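Local coordinates for sulfur oxygenase/reductase (Halothiobacillus neapolitanus, PDB 6QPA), which probably catalyses the oxygen-dependent disproportionation of elemental sulfur at a mononuclear iron centre of the facial-triad type, at residues L48-I53 with E69-M74; G52-A57 with Y296-P301; V121-L126 with V194-M199; I162-V167 with Q252-I257; S205-F210 with P229-N234. All coordinates share one frame; numbering follows the deposited sequence.

Contact 1: L48-I53 with E69-M74; sequences LLQTGI and ETLNPM
Leu71 presses its CD2 methyl against the flank of the Gln50 side chain, 3.4 Å from CD and 3.6 Å from CG of that glutamine, the two side chains crossing at about a right angle. Gln50 CG stands anti to the backbone N (chi1 -180°), and the chain stays extended beyond it, presenting CG, CD and the amide to the same methyl. The buried amide is held at both ends: Gln50 NE2 gives a nearly straight bond (169°) to Gly52 O at 3.1 Å, the acceptor lying in the amide plane, and Gln50 OE1 accepts from Gly75 N. Its rotation is therefore fixed while CG and the amide carbon lie against the leucine methyl. The contact sits where the loop after strand 42-53 returns to antiparallel strand 74-82; Thr51 and Gly52 form a classic beta bulge, both facing Phe298. At the end of the loop, Met74 carries CG between the backbone N and the carbonyl carbon (chi1 62°) and bends at its last torsion, and CE ends 3.4 Å from Gln50 O and 4.0 Å from Leu49 CG. Leu49 answers with CD1, 3.9 Å from Met74 CG. Tyr22 of helix 19-27 touches both Leu49 and Met74. On the loop side, Leu71 packs on Pro73 of a second subunit, and Asn72 ND2 bonds to Thr70 O of that subunit in a reciprocated pair.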
# COMPACT_ATOMS: atom_id res chain seq x y z
N LEU A 48 -16.29 4.49 47.31
CA LEU A 48 -15.34 5.49 46.83
C LEU A 48 -14.24 4.80 46.05
O LEU A 48 -13.60 3.87 46.55
CB LEU A 48 -14.76 6.26 48.01
CG LEU A 48 -15.72 6.95 48.97
CD1 LEU A 48 -14.93 7.61 50.11
CD2 LEU A 48 -16.52 8.02 48.23
N LEU A 49 -14.02 5.24 44.81
CA LEU A 49 -12.94 4.74 43.97
C LEU A 49 -11.88 5.81 43.83
O LEU A 49 -12.19 6.95 43.48
CB LEU A 49 -13.47 4.31 42.60
CG LEU A 49 -12.41 3.64 41.71
CD1 LEU A 49 -11.92 2.35 42.37
CD2 LEU A 49 -12.96 3.36 40.31
N GLN A 50 -10.62 5.48 44.11
CA GLN A 50 -9.58 6.50 44.03
C GLN A 50 -9.34 6.94 42.59
O GLN A 50 -9.31 6.11 41.68
CB GLN A 50 -8.27 6.00 44.63
CG GLN A 50 -7.17 7.04 44.58
CD GLN A 50 -5.89 6.52 45.20
OE1 GLN A 50 -5.73 5.32 45.40
NE2 GLN A 50 -4.98 7.42 45.50
N THR A 51 -9.21 8.26 42.40
CA THR A 51 -8.89 8.85 41.11
C THR A 51 -7.53 9.52 41.07
O THR A 51 -7.02 9.77 39.97
CB THR A 51 -9.94 9.91 40.73
OG1 THR A 51 -10.03 10.87 41.79
CG2 THR A 51 -11.30 9.26 40.51
N GLY A 52 -6.92 9.78 42.22
CA GLY A 52 -5.62 10.44 42.24
C GLY A 52 -5.26 10.85 43.65
O GLY A 52 -5.78 10.31 44.63
N ILE A 53 -4.34 11.82 43.74
CA ILE A 53 -3.88 12.35 45.03
C ILE A 53 -3.69 13.85 44.88
O ILE A 53 -3.75 14.42 43.78
CB ILE A 53 -2.55 11.73 45.51
CG1 ILE A 53 -1.40 12.20 44.59
CG2 ILE A 53 -2.62 10.21 45.64
CD1 ILE A 53 -0.00 11.94 45.15
N GLU A 69 -5.83 6.76 34.76
CA GLU A 69 -5.28 5.87 33.74
C GLU A 69 -4.06 5.08 34.20
O GLU A 69 -3.73 4.07 33.57
CB GLU A 69 -4.89 6.68 32.49
CG GLU A 69 -6.03 7.42 31.80
CD GLU A 69 -7.08 6.49 31.21
OE1 GLU A 69 -6.70 5.58 30.45
OE2 GLU A 69 -8.27 6.68 31.51
N THR A 70 -3.37 5.51 35.25
CA THR A 70 -2.06 4.98 35.61
C THR A 70 -1.99 4.34 36.99
O THR A 70 -1.08 3.55 37.23
CB THR A 70 -1.01 6.09 35.54
OG1 THR A 70 -1.40 7.13 36.43
CG2 THR A 70 -0.94 6.66 34.14
N LEU A 71 -2.91 4.65 37.89
CA LEU A 71 -2.86 4.14 39.24
C LEU A 71 -3.14 2.65 39.21
O LEU A 71 -4.17 2.23 38.69
CB LEU A 71 -3.89 4.89 40.09
CG LEU A 71 -3.95 4.92 41.59
CD1 LEU A 71 -2.62 5.25 42.22
CD2 LEU A 71 -4.97 6.00 41.94
N ASN A 72 -2.21 1.85 39.72
CA ASN A 72 -2.46 0.42 39.82
C ASN A 72 -1.56 -0.21 40.88
O ASN A 72 -0.35 -0.34 40.66
CB ASN A 72 -2.21 -0.29 38.49
CG ASN A 72 -2.50 -1.77 38.60
OD1 ASN A 72 -3.63 -2.17 38.84
ND2 ASN A 72 -1.45 -2.60 38.48
N PRO A 73 -2.11 -0.66 42.01
CA PRO A 73 -3.55 -0.66 42.32
C PRO A 73 -4.13 0.72 42.61
O PRO A 73 -3.41 1.69 42.83
CB PRO A 73 -3.62 -1.54 43.57
CG PRO A 73 -2.34 -1.22 44.28
CD PRO A 73 -1.31 -1.07 43.18
N MET A 74 -5.44 0.79 42.61
CA MET A 74 -6.17 2.00 42.99
C MET A 74 -6.91 1.73 44.28
O MET A 74 -7.36 0.60 44.53
CB MET A 74 -7.12 2.41 41.86
CG MET A 74 -8.18 1.38 41.56
SD MET A 74 -8.83 1.60 39.87
CE MET A 74 -8.92 3.37 39.78

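Contact 2: G52-A57 with Y296-P301; sequences GIHPMA and YMFFSP
Gly52 and Phe298 form an antiparallel hydrogen-bonded pair in which Phe298 N reaches Gly52 O at 2.8 Å. The return bond, Gly52 N to Phe298 O, is weak at 3.4 Å. One step on, Ile53 and Met297 make a non-hydrogen-bonded pair on the other face, and His54 N then bonds to Tyr296 O at 3.0 Å. The tight part of the contact is the Phe298 ring on the backbone from Gly52 to His54: Ile53 O stands over one face, offset toward the rim, while CE1 of Phe298 lies 3.7 Å from His54 CB. Phe298 CG is anti to its own carbonyl carbon (chi1 -78°), and the ring beyond it lies against the Ile53-His54 peptide. The looser side begins at His54, where one backbone bond is direct and the other runs through water. Water 1 joins the two backbones, donating to His54 O at 2.7 Å and accepting from Tyr296 N at 2.8 Å. The chain turns away here through Pro55; Met56 N bonds back to His54 ND1 at 2.8 Å, in the imidazole plane, and Ala57 O meets Lys31 NZ of a third subunit. With ND1 accepting and NE2 bonded to His266 O, the imidazole is held at both nitrogens. Helix 262-269 lies against the Phe298 side, bringing Ala265 to that ring and Leu269 to His54 and Tyr296, while strand 159-167 flanks strand 290-305 on its other edge, Met297 bonding to Ile162.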
# COMPACT_ATOMS: atom_id res chain seq x y z
N GLY A 52 -6.92 9.78 42.22
CA GLY A 52 -5.62 10.44 42.24
C GLY A 52 -5.26 10.85 43.65
O GLY A 52 -5.78 10.31 44.63
N ILE A 53 -4.34 11.82 43.74
CA ILE A 53 -3.88 12.35 45.03
C ILE A 53 -3.69 13.85 44.88
O ILE A 53 -3.75 14.42 43.78
CB ILE A 53 -2.55 11.73 45.51
CG1 ILE A 53 -1.40 12.20 44.59
CG2 ILE A 53 -2.62 10.21 45.64
CD1 ILE A 53 -0.00 11.94 45.15
N HIS A 54 -3.47 14.51 46.02
CA HIS A 54 -3.00 15.88 45.99
C HIS A 54 -1.47 15.88 46.02
O HIS A 54 -0.88 15.41 46.99
CB HIS A 54 -3.53 16.69 47.17
CG HIS A 54 -3.47 18.17 46.93
ND1 HIS A 54 -2.29 18.84 46.74
CD2 HIS A 54 -4.46 19.09 46.80
CE1 HIS A 54 -2.54 20.12 46.52
NE2 HIS A 54 -3.85 20.30 46.55
N PRO A 55 -0.80 16.37 44.98
CA PRO A 55 0.67 16.38 44.97
C PRO A 55 1.29 17.36 45.97
O PRO A 55 2.51 17.30 46.19
CB PRO A 55 1.02 16.79 43.53
CG PRO A 55 -0.26 16.67 42.76
CD PRO A 55 -1.36 16.92 43.73
N MET A 56 0.49 18.26 46.55
CA MET A 56 0.92 19.20 47.59
C MET A 56 2.17 19.97 47.17
O MET A 56 3.19 19.99 47.86
CB MET A 56 1.12 18.49 48.93
CG MET A 56 -0.19 18.32 49.68
SD MET A 56 -0.08 17.39 51.23
CE MET A 56 1.09 18.39 52.16
N ALA A 57 2.06 20.62 46.00
CA ALA A 57 3.08 21.53 45.50
C ALA A 57 4.42 20.81 45.33
O ALA A 57 5.49 21.38 45.58
CB ALA A 57 3.21 22.76 46.41
N TYR A 296 -3.42 13.38 51.11
CA TYR A 296 -4.77 13.50 50.59
C TYR A 296 -4.94 12.62 49.36
O TYR A 296 -4.25 12.83 48.36
CB TYR A 296 -5.07 14.96 50.26
CG TYR A 296 -5.45 15.76 51.50
CD1 TYR A 296 -6.74 15.75 51.97
CD2 TYR A 296 -4.50 16.48 52.22
CE1 TYR A 296 -7.13 16.44 53.08
CE2 TYR A 296 -4.88 17.19 53.36
CZ TYR A 296 -6.20 17.15 53.78
OH TYR A 296 -6.63 17.83 54.91
N MET A 297 -5.84 11.64 49.45
CA MET A 297 -6.25 10.84 48.30
C MET A 297 -7.56 11.37 47.72
O MET A 297 -8.47 11.74 48.47
CB MET A 297 -6.41 9.36 48.69
CG MET A 297 -5.13 8.72 49.21
SD MET A 297 -5.45 7.14 50.03
CE MET A 297 -6.00 6.16 48.62
N PHE A 298 -7.65 11.40 46.39
CA PHE A 298 -8.85 11.84 45.68
C PHE A 298 -9.69 10.63 45.29
O PHE A 298 -9.16 9.63 44.80
CB PHE A 298 -8.50 12.63 44.41
CG PHE A 298 -8.08 14.06 44.66
CD1 PHE A 298 -7.30 14.39 45.77
CD2 PHE A 298 -8.45 15.07 43.76
CE1 PHE A 298 -6.89 15.72 45.98
CE2 PHE A 298 -8.06 16.39 43.96
CZ PHE A 298 -7.27 16.71 45.07
N PHE A 299 -11.01 10.73 45.48
CA PHE A 299 -11.96 9.67 45.16
C PHE A 299 -13.17 10.20 44.40
O PHE A 299 -13.61 11.34 44.59
CB PHE A 299 -12.52 9.00 46.40
CG PHE A 299 -11.51 8.28 47.23
CD1 PHE A 299 -10.79 8.97 48.19
CD2 PHE A 299 -11.33 6.91 47.10
CE1 PHE A 299 -9.89 8.31 49.00
CE2 PHE A 299 -10.43 6.24 47.90
CZ PHE A 299 -9.70 6.95 48.86
N SER A 300 -13.78 9.31 43.62
CA SER A 300 -15.09 9.54 43.07
C SER A 300 -16.09 8.65 43.78
O SER A 300 -15.83 7.45 43.93
CB SER A 300 -15.11 9.26 41.58
OG SER A 300 -16.44 9.38 41.14
N PRO A 301 -17.19 9.18 44.29
CA PRO A 301 -18.22 8.30 44.86
C PRO A 301 -18.98 7.58 43.76
O PRO A 301 -19.70 8.20 42.98
CB PRO A 301 -19.12 9.27 45.65
CG PRO A 301 -18.96 10.58 44.93
CD PRO A 301 -17.54 10.60 44.41
O HOH W 1 -1.34 14.19 49.40

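Contact 3: V121-L126 with V194-M199; sequences VVKSDL and VGWMIM
Asp125 and Trp196 face each other as an antiparallel hydrogen-bonded pair, Asp125 N reaching Trp196 O at 2.9 Å and Trp196 N reaching Asp125 O at 3.0 Å. Further along, the N and O of Ile198 serve two successive residues: Ile198 N donates to Lys123 O at 2.9 Å, and Val122 N to Ile198 O at 2.8 Å, as Val122 departs from extended geometry. The Trp196 side chain folds across the neighbouring strand, its CG between the backbone N and the carbonyl carbon (chi1 58°). One indole face lies against Asp125, whose N stands over the ring centre and whose CB makes a CH-pi contact, 3.9 Å from the centroid of the five-membered ring. The indole N-H is satisfied by water: Trp196 NE1 donates to water 2 at 2.9 Å, in the ring plane, and this water donates to Asp125 OD2 at 2.7 Å. That oxygen also takes a salt bridge from Lys187 of helix 172-189. On the other face of the sheet, with Val121 and Ser124, Met197 makes apolar contacts, with CG 3.8 Å from Val121 CG1 and SD touching Leu126 CD1. Strands 110-125 and 193-204 are thereby joined within the curled sheet of the fold. With a lysine and a water both at Asp125 OD2, the carboxylate is probably kept ionised, and the indole N-H is linked to it through water 2.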
# COMPACT_ATOMS: atom_id res chain seq x y z
N VAL A 121 -17.29 9.73 64.22
CA VAL A 121 -17.48 11.03 63.60
C VAL A 121 -17.32 12.07 64.70
O VAL A 121 -18.23 12.29 65.49
CB VAL A 121 -18.84 11.13 62.90
CG1 VAL A 121 -18.99 12.52 62.26
CG2 VAL A 121 -18.95 10.06 61.83
N VAL A 122 -16.14 12.68 64.75
CA VAL A 122 -15.81 13.66 65.79
C VAL A 122 -16.63 14.93 65.60
O VAL A 122 -17.16 15.50 66.55
CB VAL A 122 -14.30 13.98 65.75
CG1 VAL A 122 -13.98 15.11 66.69
CG2 VAL A 122 -13.48 12.73 66.07
N LYS A 123 -16.70 15.41 64.36
CA LYS A 123 -17.48 16.58 64.01
C LYS A 123 -17.71 16.54 62.51
O LYS A 123 -16.91 15.97 61.76
CB LYS A 123 -16.77 17.87 64.42
CG LYS A 123 -17.73 18.98 64.68
CD LYS A 123 -17.36 19.81 65.88
CE LYS A 123 -18.45 20.86 66.14
NZ LYS A 123 -18.74 21.67 64.92
N SER A 124 -18.80 17.16 62.06
CA SER A 124 -19.10 17.12 60.64
C SER A 124 -19.92 18.35 60.28
O SER A 124 -20.54 18.99 61.14
CB SER A 124 -19.87 15.86 60.25
OG SER A 124 -21.21 15.96 60.71
N ASP A 125 -19.85 18.70 59.00
CA ASP A 125 -20.76 19.64 58.35
C ASP A 125 -20.94 19.08 56.94
O ASP A 125 -20.30 19.52 55.98
CB ASP A 125 -20.21 21.07 58.34
CG ASP A 125 -21.18 22.06 57.73
OD1 ASP A 125 -22.30 21.66 57.34
OD2 ASP A 125 -20.82 23.24 57.61
N LEU A 126 -21.79 18.06 56.84
CA LEU A 126 -22.02 17.31 55.61
C LEU A 126 -23.45 17.51 55.16
O LEU A 126 -24.37 17.12 55.90
CB LEU A 126 -21.77 15.82 55.81
CG LEU A 126 -20.43 15.20 55.50
CD1 LEU A 126 -20.58 13.67 55.56
CD2 LEU A 126 -19.90 15.66 54.14
N VAL A 194 -18.00 21.58 49.52
CA VAL A 194 -19.34 21.04 49.71
C VAL A 194 -19.59 20.63 51.16
O VAL A 194 -20.66 20.90 51.71
CB VAL A 194 -19.55 19.86 48.75
CG1 VAL A 194 -20.83 19.13 49.11
CG2 VAL A 194 -19.57 20.36 47.30
N GLY A 195 -18.61 20.01 51.81
CA GLY A 195 -18.83 19.57 53.17
C GLY A 195 -17.61 18.86 53.72
O GLY A 195 -16.61 18.66 53.02
N TRP A 196 -17.69 18.47 54.99
CA TRP A 196 -16.54 17.83 55.60
C TRP A 196 -16.96 17.00 56.80
O TRP A 196 -18.03 17.18 57.38
CB TRP A 196 -15.47 18.86 56.00
CG TRP A 196 -15.97 19.91 56.96
CD1 TRP A 196 -16.44 21.16 56.66
CD2 TRP A 196 -16.04 19.79 58.39
NE1 TRP A 196 -16.79 21.83 57.82
CE2 TRP A 196 -16.54 21.01 58.89
CE3 TRP A 196 -15.70 18.77 59.30
CZ2 TRP A 196 -16.73 21.24 60.26
CZ3 TRP A 196 -15.90 19.00 60.67
CH2 TRP A 196 -16.41 20.22 61.13
N MET A 197 -16.03 16.16 57.23
CA MET A 197 -16.23 15.27 58.36
C MET A 197 -14.86 14.90 58.92
O MET A 197 -13.93 14.65 58.15
CB MET A 197 -17.04 14.03 57.90
CG MET A 197 -17.23 12.91 58.86
SD MET A 197 -18.48 11.75 58.21
CE MET A 197 -17.69 11.16 56.70
N ILE A 198 -14.73 14.91 60.24
CA ILE A 198 -13.51 14.48 60.92
C ILE A 198 -13.77 13.10 61.52
O ILE A 198 -14.67 12.94 62.35
CB ILE A 198 -13.10 15.47 62.02
CG1 ILE A 198 -12.77 16.84 61.42
CG2 ILE A 198 -11.92 14.89 62.82
CD1 ILE A 198 -12.66 17.94 62.44
N MET A 199 -12.98 12.12 61.12
CA MET A 199 -13.19 10.74 61.54
C MET A 199 -11.96 10.25 62.29
O MET A 199 -10.85 10.34 61.76
CB MET A 199 -13.47 9.84 60.34
CG MET A 199 -14.69 10.23 59.55
SD MET A 199 -15.03 9.09 58.17
CE MET A 199 -13.65 9.46 57.10
O HOH W 2 -18.41 24.16 58.50

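Contact 4: I162-V167 with Q252-I257; sequences IGDHWV and QYLVHI
Gly163 with Val255 and His165 with Tyr253 are the two hydrogen-bonded pairs that zip this antiparallel ladder in the sheet of the dimeric alpha-beta barrel family. Gly163 N meets Val255 O at 2.8 Å and Val255 N meets Gly163 O at 2.9 Å; Tyr253 N reaches His165 O at 2.8 Å and His165 N bonds in return to Tyr253 O. A side-chain bond adds to them on the face of Asp164 and Gln252: Gln252 NE2 donates to Asp164 OD1 at 3.1 Å (157°), on the syn side but out of the carboxylate plane, with a weak second hydrogen bond to Asp164 OD2. The two side chains cross at about a right angle, their flat ends turned 51° apart. Gln252 OE1 takes a weak bond from Gln201, and Trp166, whose NE1 lies near the amide, makes a cation-pi contact with Lys292 and meets Trp115 of a second subunit. On the other face the His165 ring lies edge-on to Tyr253 O, and its ND1 gives a weak bond to Gly163 O. The same ring packs by CE1 on Val255 CG2, 3.5 Å away. Val167 CG2 reaches Tyr253 CD1, also at 3.5 Å, while Tyr253 OH bonds to Glu176 of helix 172-189, which packs on this face. Leu254, whose side chain is about 11 Å at nearest atoms from that of the iron ligand Glu116, lies beside Ile162, with CB 3.8 Å from Ile162 CG2.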
# COMPACT_ATOMS: atom_id res chain seq x y z
N ILE A 162 -9.85 12.44 51.01
CA ILE A 162 -9.60 11.94 52.37
C ILE A 162 -8.16 12.25 52.76
O ILE A 162 -7.22 11.80 52.09
CB ILE A 162 -9.87 10.43 52.49
CG1 ILE A 162 -11.31 10.10 52.06
CG2 ILE A 162 -9.61 9.98 53.94
CD1 ILE A 162 -11.63 8.60 52.12
N GLY A 163 -8.00 13.03 53.82
CA GLY A 163 -6.69 13.38 54.34
C GLY A 163 -6.30 12.50 55.51
O GLY A 163 -6.98 12.48 56.53
N ASP A 164 -5.20 11.75 55.34
CA ASP A 164 -4.72 10.82 56.34
C ASP A 164 -3.78 11.54 57.31
O ASP A 164 -2.75 12.09 56.90
CB ASP A 164 -4.01 9.65 55.66
CG ASP A 164 -3.84 8.45 56.58
OD1 ASP A 164 -3.94 8.64 57.80
OD2 ASP A 164 -3.62 7.33 56.09
N HIS A 165 -4.12 11.53 58.59
CA HIS A 165 -3.31 12.18 59.62
C HIS A 165 -3.04 11.19 60.74
O HIS A 165 -3.98 10.54 61.23
CB HIS A 165 -4.02 13.40 60.21
CG HIS A 165 -4.43 14.43 59.21
ND1 HIS A 165 -5.46 14.24 58.31
CD2 HIS A 165 -3.95 15.68 58.97
CE1 HIS A 165 -5.59 15.32 57.56
NE2 HIS A 165 -4.69 16.21 57.94
N TRP A 166 -1.78 11.07 61.15
CA TRP A 166 -1.43 10.39 62.39
C TRP A 166 -1.03 11.45 63.41
O TRP A 166 -0.09 12.21 63.17
CB TRP A 166 -0.29 9.39 62.21
CG TRP A 166 -0.54 8.25 61.28
CD1 TRP A 166 -1.57 8.10 60.38
CD2 TRP A 166 0.28 7.08 61.14
NE1 TRP A 166 -1.44 6.92 59.70
CE2 TRP A 166 -0.31 6.27 60.15
CE3 TRP A 166 1.45 6.64 61.76
CZ2 TRP A 166 0.22 5.04 59.77
CZ3 TRP A 166 1.99 5.42 61.39
CH2 TRP A 166 1.38 4.64 60.39
N VAL A 167 -1.72 11.46 64.55
CA VAL A 167 -1.62 12.54 65.53
C VAL A 167 -0.71 12.11 66.67
O VAL A 167 -0.77 10.95 67.12
CB VAL A 167 -3.03 12.94 66.03
CG1 VAL A 167 -2.94 13.90 67.24
CG2 VAL A 167 -3.81 13.61 64.89
N GLN A 252 -5.01 7.57 64.26
CA GLN A 252 -5.28 7.99 62.89
C GLN A 252 -6.56 8.79 62.84
O GLN A 252 -7.59 8.38 63.39
CB GLN A 252 -5.42 6.79 61.95
CG GLN A 252 -5.82 7.20 60.55
CD GLN A 252 -6.03 6.01 59.66
OE1 GLN A 252 -6.85 5.16 59.96
NE2 GLN A 252 -5.27 5.93 58.57
N TYR A 253 -6.51 9.94 62.17
CA TYR A 253 -7.69 10.69 61.80
C TYR A 253 -7.79 10.76 60.29
O TYR A 253 -6.79 11.05 59.62
CB TYR A 253 -7.66 12.11 62.37
CG TYR A 253 -7.89 12.22 63.87
CD1 TYR A 253 -6.86 12.00 64.77
CD2 TYR A 253 -9.13 12.60 64.37
CE1 TYR A 253 -7.08 12.12 66.15
CE2 TYR A 253 -9.36 12.73 65.75
CZ TYR A 253 -8.33 12.48 66.63
OH TYR A 253 -8.55 12.63 67.98
N LEU A 254 -8.99 10.51 59.76
CA LEU A 254 -9.28 10.72 58.35
C LEU A 254 -10.14 11.96 58.22
O LEU A 254 -11.22 12.04 58.80
CB LEU A 254 -10.01 9.53 57.74
CG LEU A 254 -9.17 8.27 57.78
CD1 LEU A 254 -9.90 7.14 57.04
CD2 LEU A 254 -7.84 8.58 57.13
N VAL A 255 -9.66 12.93 57.44
CA VAL A 255 -10.39 14.16 57.21
C VAL A 255 -11.08 14.04 55.85
O VAL A 255 -10.44 14.09 54.80
CB VAL A 255 -9.46 15.38 57.28
CG1 VAL A 255 -10.22 16.65 56.89
CG2 VAL A 255 -8.88 15.50 58.71
N HIS A 256 -12.41 13.91 55.88
CA HIS A 256 -13.23 13.68 54.69
C HIS A 256 -13.76 15.02 54.21
O HIS A 256 -14.44 15.72 54.96
CB HIS A 256 -14.35 12.70 55.06
CG HIS A 256 -15.43 12.54 54.03
ND1 HIS A 256 -15.74 11.32 53.47
CD2 HIS A 256 -16.34 13.42 53.54
CE1 HIS A 256 -16.76 11.46 52.65
NE2 HIS A 256 -17.15 12.72 52.68
N ILE A 257 -13.38 15.43 52.99
CA ILE A 257 -13.82 16.71 52.44
C ILE A 257 -14.43 16.49 51.06
O ILE A 257 -13.79 15.89 50.18
CB ILE A 257 -12.68 17.73 52.35
CG1 ILE A 257 -11.83 17.72 53.63
CG2 ILE A 257 -13.27 19.12 52.09
CD1 ILE A 257 -10.61 18.59 53.54

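Contact 5: S205-F210 with P229-N234; sequences SAIGSF and PEYNTN
Ala206 and Ile207, the latter opening a type I beta turn that ends at Phe210, face Tyr231 and Thr233 in a stretch without helix or strand. An ST motif leads into the turn, Ser205 OG accepting from Gly208 N at 3.0 Å, and Ser209 OG donates to Ser205 O at 2.7 Å. Ile207 carries the contact. Its CG1 lies 3.5 Å from Tyr231 CE2, approaching the ring obliquely, and the side chains cross at about a right angle. Chi2 of -73° turns CD1 to sit 3.6 Å from that same CE2 and only 3.5 Å from Thr233 CG2, a pair tighter than ordinary van der Waals contact. Ala206 CB adds a lighter touch on the same methyl, at 3.9 Å from Thr233 CG2. Thr233 turns CG2 to the isoleucine, while its OG1 is bonded to Gly236 O and Tyr235 N. The contact borders the iron site: the side chain of Ile207 comes about 4 Å, at nearest atoms, from that of the ligand His92 and about 7 Å from the iron. Ser205 OG bonds to Glu89 and Ser209 OG to the backbone N of the ligand Glu116, so these serines tie the loop to the helix and strand that carry the iron ligands, probably steadying the site, while Ile207, backed by Tyr231 and Thr233, puts an apolar side chain beside His92.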
# COMPACT_ATOMS: atom_id res chain seq x y z
N SER A 205 -12.36 -4.06 62.62
CA SER A 205 -13.15 -5.29 62.57
C SER A 205 -12.26 -6.42 62.06
O SER A 205 -11.68 -6.32 60.97
CB SER A 205 -14.37 -5.12 61.68
OG SER A 205 -15.04 -6.37 61.54
N ALA A 206 -12.13 -7.49 62.84
CA ALA A 206 -11.32 -8.61 62.40
C ALA A 206 -11.99 -9.32 61.23
O ALA A 206 -11.36 -9.57 60.19
CB ALA A 206 -11.09 -9.57 63.57
N ILE A 207 -13.27 -9.64 61.38
CA ILE A 207 -14.01 -10.31 60.34
C ILE A 207 -14.04 -9.45 59.08
O ILE A 207 -13.77 -9.93 57.98
CB ILE A 207 -15.43 -10.65 60.84
CG1 ILE A 207 -15.39 -11.69 61.95
CG2 ILE A 207 -16.31 -11.14 59.69
CD1 ILE A 207 -15.05 -13.09 61.46
N GLY A 208 -14.31 -8.15 59.23
CA GLY A 208 -14.35 -7.29 58.06
C GLY A 208 -13.01 -7.15 57.36
O GLY A 208 -12.97 -6.86 56.16
N SER A 209 -11.92 -7.39 58.08
CA SER A 209 -10.58 -7.35 57.52
C SER A 209 -10.10 -8.70 57.05
O SER A 209 -8.92 -8.85 56.72
CB SER A 209 -9.60 -6.80 58.56
OG SER A 209 -10.03 -5.52 58.98
N PHE A 210 -10.99 -9.69 57.03
CA PHE A 210 -10.64 -11.04 56.61
C PHE A 210 -9.50 -11.62 57.46
O PHE A 210 -8.66 -12.38 56.97
CB PHE A 210 -10.29 -11.06 55.12
CG PHE A 210 -10.70 -12.31 54.43
CD1 PHE A 210 -12.05 -12.60 54.27
CD2 PHE A 210 -9.76 -13.19 53.94
CE1 PHE A 210 -12.44 -13.75 53.63
CE2 PHE A 210 -10.15 -14.35 53.29
CZ PHE A 210 -11.49 -14.63 53.14
N PRO A 229 -15.13 -20.91 55.66
CA PRO A 229 -14.66 -21.33 56.98
C PRO A 229 -15.72 -21.03 58.04
O PRO A 229 -16.71 -20.35 57.79
CB PRO A 229 -13.40 -20.48 57.20
CG PRO A 229 -13.65 -19.25 56.39
CD PRO A 229 -14.42 -19.72 55.16
N GLU A 230 -15.50 -21.59 59.23
CA GLU A 230 -16.30 -21.22 60.39
C GLU A 230 -16.01 -19.77 60.81
O GLU A 230 -14.89 -19.28 60.70
CB GLU A 230 -16.02 -22.16 61.56
CG GLU A 230 -16.49 -23.58 61.34
CD GLU A 230 -17.98 -23.65 61.01
OE1 GLU A 230 -18.32 -24.00 59.86
OE2 GLU A 230 -18.80 -23.31 61.89
N TYR A 231 -17.05 -19.09 61.29
CA TYR A 231 -16.89 -17.76 61.85
C TYR A 231 -16.00 -17.84 63.08
O TYR A 231 -16.41 -18.36 64.12
CB TYR A 231 -18.28 -17.18 62.16
CG TYR A 231 -18.29 -15.81 62.78
CD1 TYR A 231 -18.20 -15.65 64.16
CD2 TYR A 231 -18.40 -14.66 61.99
CE1 TYR A 231 -18.21 -14.37 64.75
CE2 TYR A 231 -18.42 -13.39 62.56
CZ TYR A 231 -18.32 -13.26 63.95
OH TYR A 231 -18.33 -12.01 64.52
N ASN A 232 -14.78 -17.32 62.99
CA ASN A 232 -13.84 -17.38 64.10
C ASN A 232 -12.65 -16.49 63.79
O ASN A 232 -12.34 -16.23 62.62
CB ASN A 232 -13.39 -18.82 64.37
CG ASN A 232 -12.82 -19.00 65.80
OD1 ASN A 232 -12.93 -18.13 66.64
ND2 ASN A 232 -12.22 -20.14 66.05
N THR A 233 -12.03 -15.96 64.85
CA THR A 233 -10.91 -15.03 64.71
C THR A 233 -9.90 -15.33 65.81
O THR A 233 -10.15 -16.15 66.69
CB THR A 233 -11.35 -13.56 64.79
OG1 THR A 233 -11.80 -13.28 66.12
CG2 THR A 233 -12.47 -13.23 63.81
N ASN A 234 -8.77 -14.62 65.80
CA ASN A 234 -7.85 -14.71 66.92
C ASN A 234 -8.43 -14.09 68.19
O ASN A 234 -7.82 -14.18 69.25
CB ASN A 234 -6.50 -14.07 66.56
CG ASN A 234 -5.67 -14.92 65.60
OD1 ASN A 234 -5.85 -16.14 65.52
ND2 ASN A 234 -4.78 -14.27 64.84

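Contacts 1 to 4 follow one another around a single curled antiparallel sheet whose strand pairings close into a barrel, as in the dimeric alpha-beta barrel family. Contacts 1 and 2 share strand 42-53, their centres 9 Å apart; strand 290-305 leads from contact 2 to contact 4, 13 Å away, and strand 251-259 from there to contact 3, a further 11 Å. Contact 2 joins segments 239 residues apart and encloses contacts 3, 4 and 5 in sequence, whereas contacts 3 and 4 interlace. Contact 5 stands off, 26 to 31 Å from the others, in loops after strand 193-204 and helix 214-220, the first beside the iron site. Strand 110-125 links them, running from contact 3 to the iron ligand Glu116.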